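Local structure of arginyl-trna synthetase (Thermus thermophilus, 1IQ0) at residues Thr349-Asp354 with Ala380-Tyr385; Val105-Thr110 with Ala131-Leu136. The protein probably catalyses the ATP-dependent joining of L-arginine to tRNA(Arg), releasing AMP and diphosphate. All coordinates share one frame; numbering follows the deposited sequence.

Interaction 1 (Thr349-Asp354 with Ala380-Tyr385); sequences TINVVD and AHHLAY
D354 CA sits over one face of the Y385 ring, offset toward the rim, 3.8 Å from the ring centroid, in a CH-pi contact. CG of the tyrosine stands between the backbone N and the carbonyl carbon (chi1 58°), and the far end of the ring comes nearer the neighbouring strand than its CB. The side chains of V352 and Y385 cross at about a right angle, with V352 CG1 3.9 Å from Y385 CE2, while the hydroxyl bonds to N125 OD1. Replacing Y385 by an alanine would probably open a gap under D354 CA and leave N125 without its hydroxyl mate.

H382 turns its ring beside N351, CD2 lying 3.5 Å from N351 CB with amide and ring planes 29° apart; V353 CG2 covers one face. With H381 it is the edge that is met, near the ring plane, by I350 CG1. Five backbone hydrogen bonds join the two parallel strands, the straightest from L383 N to N351 O (2.8 Å, 168°). A water bridges T349 OG1 and H381 O, adding to the bond that carbonyl accepts from N351 N, and OG1 also bonds to Q309.

Beta-branched I350 and V352, with L383, suit the face packed by helix 120-138 and H109. Helices 301-312 and 361-370 border the face of T349, N351, A380 and H382, and strand 104-108 flanks 349-354 within the nucleotide-binding sheet of the class I catalytic domain.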
loop_
_atom_site.group_PDB
_atom_site.type_symbol
_atom_site.label_atom_id
_atom_site.label_comp_id
_atom_site.label_asym_id
_atom_site.label_seq_id
_atom_site.Cartn_x
_atom_site.Cartn_y
_atom_site.Cartn_z
ATOM N N THR A 349 -5.333 -0.754 -12.495
ATOM C CA THR A 349 -4.005 -0.230 -12.261
ATOM C C THR A 349 -4.070 0.712 -11.086
ATOM O O THR A 349 -5.103 1.349 -10.839
ATOM C CB THR A 349 -3.453 0.551 -13.472
ATOM O OG1 THR A 349 -4.353 1.610 -13.808
ATOM C CG2 THR A 349 -3.274 -0.374 -14.668
ATOM N N ILE A 350 -2.967 0.788 -10.354
ATOM C CA ILE A 350 -2.874 1.673 -9.215
ATOM C C ILE A 350 -1.536 2.398 -9.275
ATOM O O ILE A 350 -0.475 1.777 -9.256
ATOM C CB ILE A 350 -2.972 0.893 -7.890
ATOM C CG1 ILE A 350 -4.353 0.236 -7.774
ATOM C CG2 ILE A 350 -2.723 1.837 -6.715
ATOM C CD1 ILE A 350 -4.482 -0.728 -6.591
ATOM N N ASN A 351 -1.595 3.719 -9.374
ATOM C CA ASN A 351 -0.384 4.521 -9.416
ATOM C C ASN A 351 -0.237 5.236 -8.078
ATOM O O ASN A 351 -1.109 6.012 -7.684
ATOM C CB ASN A 351 -0.461 5.561 -10.543
ATOM C CG ASN A 351 -0.298 4.949 -11.929
ATOM O OD1 ASN A 351 -0.409 5.646 -12.942
ATOM N ND2 ASN A 351 -0.031 3.650 -11.982
ATOM N N VAL A 352 0.859 4.960 -7.379
ATOM C CA VAL A 352 1.117 5.606 -6.100
ATOM C C VAL A 352 1.870 6.887 -6.433
ATOM O O VAL A 352 2.997 6.846 -6.926
ATOM C CB VAL A 352 1.970 4.707 -5.179
ATOM C CG1 VAL A 352 2.152 5.380 -3.812
ATOM C CG2 VAL A 352 1.290 3.350 -5.017
ATOM N N VAL A 353 1.252 8.029 -6.164
ATOM C CA VAL A 353 1.881 9.297 -6.512
ATOM C C VAL A 353 1.781 10.437 -5.513
ATOM O O VAL A 353 0.808 10.560 -4.770
ATOM C CB VAL A 353 1.317 9.829 -7.845
ATOM C CG1 VAL A 353 1.691 8.897 -8.985
ATOM C CG2 VAL A 353 -0.193 9.949 -7.746
ATOM N N ASP A 354 2.812 11.274 -5.527
ATOM C CA ASP A 354 2.889 12.460 -4.689
ATOM C C ASP A 354 1.708 13.332 -5.112
ATOM O O ASP A 354 1.450 13.484 -6.305
ATOM C CB ASP A 354 4.222 13.172 -4.970
ATOM C CG ASP A 354 4.298 14.557 -4.360
ATOM O OD1 ASP A 354 5.345 15.216 -4.541
ATOM O OD2 ASP A 354 3.327 14.993 -3.708
ATOM N N ALA A 380 -8.680 2.658 -13.392
ATOM C CA ALA A 380 -7.360 3.275 -13.364
ATOM C C ALA A 380 -7.307 4.125 -12.101
ATOM O O ALA A 380 -7.756 5.269 -12.093
ATOM C CB ALA A 380 -7.159 4.141 -14.600
ATOM N N HIS A 381 -6.757 3.564 -11.030
ATOM C CA HIS A 381 -6.707 4.282 -9.766
ATOM C C HIS A 381 -5.411 5.005 -9.448
ATOM O O HIS A 381 -4.342 4.684 -9.960
ATOM C CB HIS A 381 -7.018 3.324 -8.612
ATOM C CG HIS A 381 -8.232 2.483 -8.841
ATOM N ND1 HIS A 381 -8.159 1.134 -9.109
ATOM C CD2 HIS A 381 -9.550 2.798 -8.841
ATOM C CE1 HIS A 381 -9.380 0.652 -9.262
ATOM N NE2 HIS A 381 -10.242 1.641 -9.103
ATOM N N HIS A 382 -5.541 5.985 -8.569
ATOM C CA HIS A 382 -4.425 6.785 -8.094
ATOM C C HIS A 382 -4.434 6.730 -6.570
ATOM O O HIS A 382 -5.488 6.790 -5.935
ATOM C CB HIS A 382 -4.568 8.249 -8.533
ATOM C CG HIS A 382 -3.861 8.580 -9.812
ATOM N ND1 HIS A 382 -3.759 9.868 -10.293
ATOM C CD2 HIS A 382 -3.213 7.794 -10.705
ATOM C CE1 HIS A 382 -3.080 9.861 -11.426
ATOM N NE2 HIS A 382 -2.736 8.616 -11.699
ATOM N N LEU A 383 -3.255 6.600 -5.988
ATOM C CA LEU A 383 -3.129 6.589 -4.548
ATOM C C LEU A 383 -2.186 7.760 -4.288
ATOM O O LEU A 383 -0.962 7.622 -4.366
ATOM C CB LEU A 383 -2.529 5.261 -4.067
ATOM C CG LEU A 383 -2.524 4.995 -2.557
ATOM C CD1 LEU A 383 -3.891 5.320 -1.978
ATOM C CD2 LEU A 383 -2.156 3.538 -2.283
ATOM N N ALA A 384 -2.770 8.926 -4.031
ATOM C CA ALA A 384 -1.994 10.137 -3.784
ATOM C C ALA A 384 -1.682 10.289 -2.302
ATOM O O ALA A 384 -2.523 10.015 -1.449
ATOM C CB ALA A 384 -2.761 11.358 -4.289
ATOM N N TYR A 385 -0.470 10.737 -1.999
ATOM C CA TYR A 385 -0.069 10.897 -0.610
ATOM C C TYR A 385 0.534 12.265 -0.323
ATOM O O TYR A 385 1.087 12.913 -1.210
ATOM C CB TYR A 385 0.930 9.803 -0.246
ATOM C CG TYR A 385 2.153 9.813 -1.125
ATOM C CD1 TYR A 385 3.242 10.636 -0.831
ATOM C CD2 TYR A 385 2.217 9.009 -2.272
ATOM C CE1 TYR A 385 4.366 10.655 -1.656
ATOM C CE2 TYR A 385 3.335 9.023 -3.098
ATOM C CZ TYR A 385 4.405 9.844 -2.784
ATOM O OH TYR A 385 5.525 9.833 -3.581
HETATM O O HOH W 1 -3.777 3.866 -12.677
#

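Interaction 2 (Val105-Thr110 with Ala131-Leu136); sequences VLVEHT and AIARIL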
loop_
_atom_site.group_PDB
_atom_site.type_symbol
_atom_site.label_atom_id
_atom_site.label_comp_id
_atom_site.label_asym_id
_atom_site.label_seq_id
_atom_site.Cartn_x
_atom_site.Cartn_y
_atom_site.Cartn_z
ATOM N N VAL A 105 -3.827 -6.917 -11.326
ATOM C CA VAL A 105 -3.981 -5.601 -10.724
ATOM C C VAL A 105 -2.527 -5.128 -10.749
ATOM O O VAL A 105 -1.678 -5.678 -10.060
ATOM C CB VAL A 105 -4.485 -5.671 -9.266
ATOM C CG1 VAL A 105 -4.435 -4.288 -8.646
ATOM C CG2 VAL A 105 -5.925 -6.193 -9.232
ATOM N N LEU A 106 -2.235 -4.137 -11.577
ATOM C CA LEU A 106 -0.870 -3.642 -11.713
ATOM C C LEU A 106 -0.618 -2.434 -10.830
ATOM O O LEU A 106 -1.218 -1.372 -11.014
ATOM C CB LEU A 106 -0.599 -3.283 -13.172
ATOM C CG LEU A 106 0.839 -2.947 -13.557
ATOM C CD1 LEU A 106 1.746 -4.151 -13.287
ATOM C CD2 LEU A 106 0.882 -2.576 -15.030
ATOM N N VAL A 107 0.274 -2.603 -9.862
ATOM C CA VAL A 107 0.610 -1.523 -8.953
ATOM C C VAL A 107 1.940 -0.888 -9.327
ATOM O O VAL A 107 2.959 -1.571 -9.407
ATOM C CB VAL A 107 0.710 -2.033 -7.494
ATOM C CG1 VAL A 107 1.039 -0.876 -6.556
ATOM C CG2 VAL A 107 -0.602 -2.697 -7.089
ATOM N N GLU A 108 1.930 0.417 -9.577
ATOM C CA GLU A 108 3.175 1.112 -9.885
ATOM C C GLU A 108 3.535 2.022 -8.721
ATOM O O GLU A 108 2.726 2.839 -8.281
ATOM C CB GLU A 108 3.067 1.972 -11.154
ATOM C CG GLU A 108 4.352 2.803 -11.372
ATOM C CD GLU A 108 4.259 3.804 -12.520
ATOM O OE1 GLU A 108 4.768 4.929 -12.356
ATOM O OE2 GLU A 108 3.697 3.473 -13.584
ATOM N N HIS A 109 4.746 1.870 -8.213
ATOM C CA HIS A 109 5.202 2.712 -7.123
ATOM C C HIS A 109 6.715 2.861 -7.188
ATOM O O HIS A 109 7.369 2.178 -7.984
ATOM C CB HIS A 109 4.719 2.164 -5.768
ATOM C CG HIS A 109 5.326 0.856 -5.364
ATOM N ND1 HIS A 109 6.660 0.724 -5.042
ATOM C CD2 HIS A 109 4.757 -0.349 -5.111
ATOM C CE1 HIS A 109 6.885 -0.502 -4.602
ATOM N NE2 HIS A 109 5.748 -1.173 -4.632
ATOM N N THR A 110 7.250 3.762 -6.366
ATOM C CA THR A 110 8.675 4.083 -6.323
ATOM C C THR A 110 8.908 4.947 -7.567
ATOM O O THR A 110 8.617 6.142 -7.544
ATOM C CB THR A 110 9.558 2.811 -6.343
ATOM O OG1 THR A 110 9.135 1.921 -5.301
ATOM C CG2 THR A 110 11.033 3.176 -6.092
ATOM N N ALA A 131 2.837 -1.982 0.594
ATOM C CA ALA A 131 1.801 -2.446 1.508
ATOM C C ALA A 131 0.492 -2.766 0.785
ATOM O O ALA A 131 -0.084 -3.834 0.988
ATOM C CB ALA A 131 1.560 -1.402 2.608
ATOM N N ILE A 132 0.015 -1.860 -0.063
ATOM C CA ILE A 132 -1.233 -2.134 -0.760
ATOM C C ILE A 132 -1.062 -3.311 -1.715
ATOM O O ILE A 132 -2.004 -4.059 -1.939
ATOM C CB ILE A 132 -1.779 -0.886 -1.521
ATOM C CG1 ILE A 132 -3.232 -1.130 -1.929
ATOM C CG2 ILE A 132 -0.954 -0.606 -2.769
ATOM C CD1 ILE A 132 -4.145 -1.503 -0.777
ATOM N N ALA A 133 0.139 -3.485 -2.264
ATOM C CA ALA A 133 0.399 -4.607 -3.163
ATOM C C ALA A 133 0.287 -5.920 -2.385
ATOM O O ALA A 133 -0.329 -6.875 -2.857
ATOM C CB ALA A 133 1.802 -4.499 -3.785
ATOM N N ARG A 134 0.902 -5.961 -1.203
ATOM C CA ARG A 134 0.871 -7.150 -0.350
ATOM C C ARG A 134 -0.557 -7.460 0.117
ATOM O O ARG A 134 -1.000 -8.608 0.086
ATOM C CB ARG A 134 1.752 -6.947 0.887
ATOM C CG ARG A 134 3.252 -6.891 0.618
ATOM C CD ARG A 134 3.989 -6.528 1.887
ATOM N NE ARG A 134 5.438 -6.511 1.711
ATOM C CZ ARG A 134 6.222 -7.582 1.786
ATOM N NH1 ARG A 134 5.703 -8.773 2.037
ATOM N NH2 ARG A 134 7.531 -7.453 1.618
ATOM N N ILE A 135 -1.262 -6.424 0.555
ATOM C CA ILE A 135 -2.628 -6.563 1.038
ATOM C C ILE A 135 -3.552 -7.105 -0.052
ATOM O O ILE A 135 -4.327 -8.031 0.197
ATOM C CB ILE A 135 -3.143 -5.201 1.569
ATOM C CG1 ILE A 135 -2.390 -4.851 2.862
ATOM C CG2 ILE A 135 -4.654 -5.240 1.779
ATOM C CD1 ILE A 135 -2.695 -3.454 3.407
ATOM N N LEU A 136 -3.462 -6.543 -1.258
ATOM C CA LEU A 136 -4.293 -7.006 -2.374
ATOM C C LEU A 136 -4.046 -8.470 -2.720
ATOM O O LEU A 136 -4.984 -9.209 -2.991
ATOM C CB LEU A 136 -4.050 -6.149 -3.619
ATOM C CG LEU A 136 -4.728 -4.783 -3.564
ATOM C CD1 LEU A 136 -4.098 -3.851 -4.585
ATOM C CD2 LEU A 136 -6.241 -4.955 -3.807
#
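V105 and V107 meet I132, A133 and L136 through aliphatic carbons alone; the one ring of the two segments, H109, stands just past this patch. T110 OG1 lies in plane at the edge of that ring, 2.8 Å from ND1 in a hydrogen bond, and the ring of Y234 meets it with the planes about 55° apart. Y234 also bonds through its hydroxyl to T110 OG1, which ties the histidine and the threonine into one polar cluster where the strand gives way to loop.

The contact is the strand-helix half of a beta-alpha-beta unit, strand 104-108, helix 120-138 and strand 141-149, in the Rossmann-type catalytic domain of a class I synthetase. The probable 'HIGH' region, V112 to H122, lies in the connection and runs into the start of the helix. Strand and helix run nearly antiparallel, at 163°, with their axes 9.4 Å apart.

Residue size follows the local spacing. A133 points toward the strand where the backbones come nearest, its CA 6.6 Å from that of V107, and a methyl is enough there. Near V105 the CA separation from L136 grows to 8.5 Å, and the longer leucine spans it. Alternate strand residues face the helix, as V105 and V107 do, whereas E108 forms a salt bridge with K312. V107 divides its branches: CG1 reaches I132 CG2 at 4.3 Å, and CG2 approaches A133 CB and L136 CD1. At the far end V105 and L136 cross at about a right angle, with CG1 of the valine 4.1 Å from CD1 of the leucine.

In the fold
Both interactions belong to the same sheet, in which strands 104-108 and 348-354 are neighbours, with I350 N probably bonded to L106 O and I350 O to E108 N. Interaction 2 is wholly buried and apolar, sheet against helix with no hydrogen bond across it. Interaction 1 is partly buried and lies within the sheet, held chiefly by backbone hydrogen bonds, with polar and aromatic side chains added. Helix 120-138 serves both: I350 of interaction 1 touches its L136, while L383 and Y385 rest on earlier turns; I350 also touches V105 on the adjacent strand. Beside them V352 CG2 packs on H109 CB, and N351 ND2 approaches E108 CB on the other face.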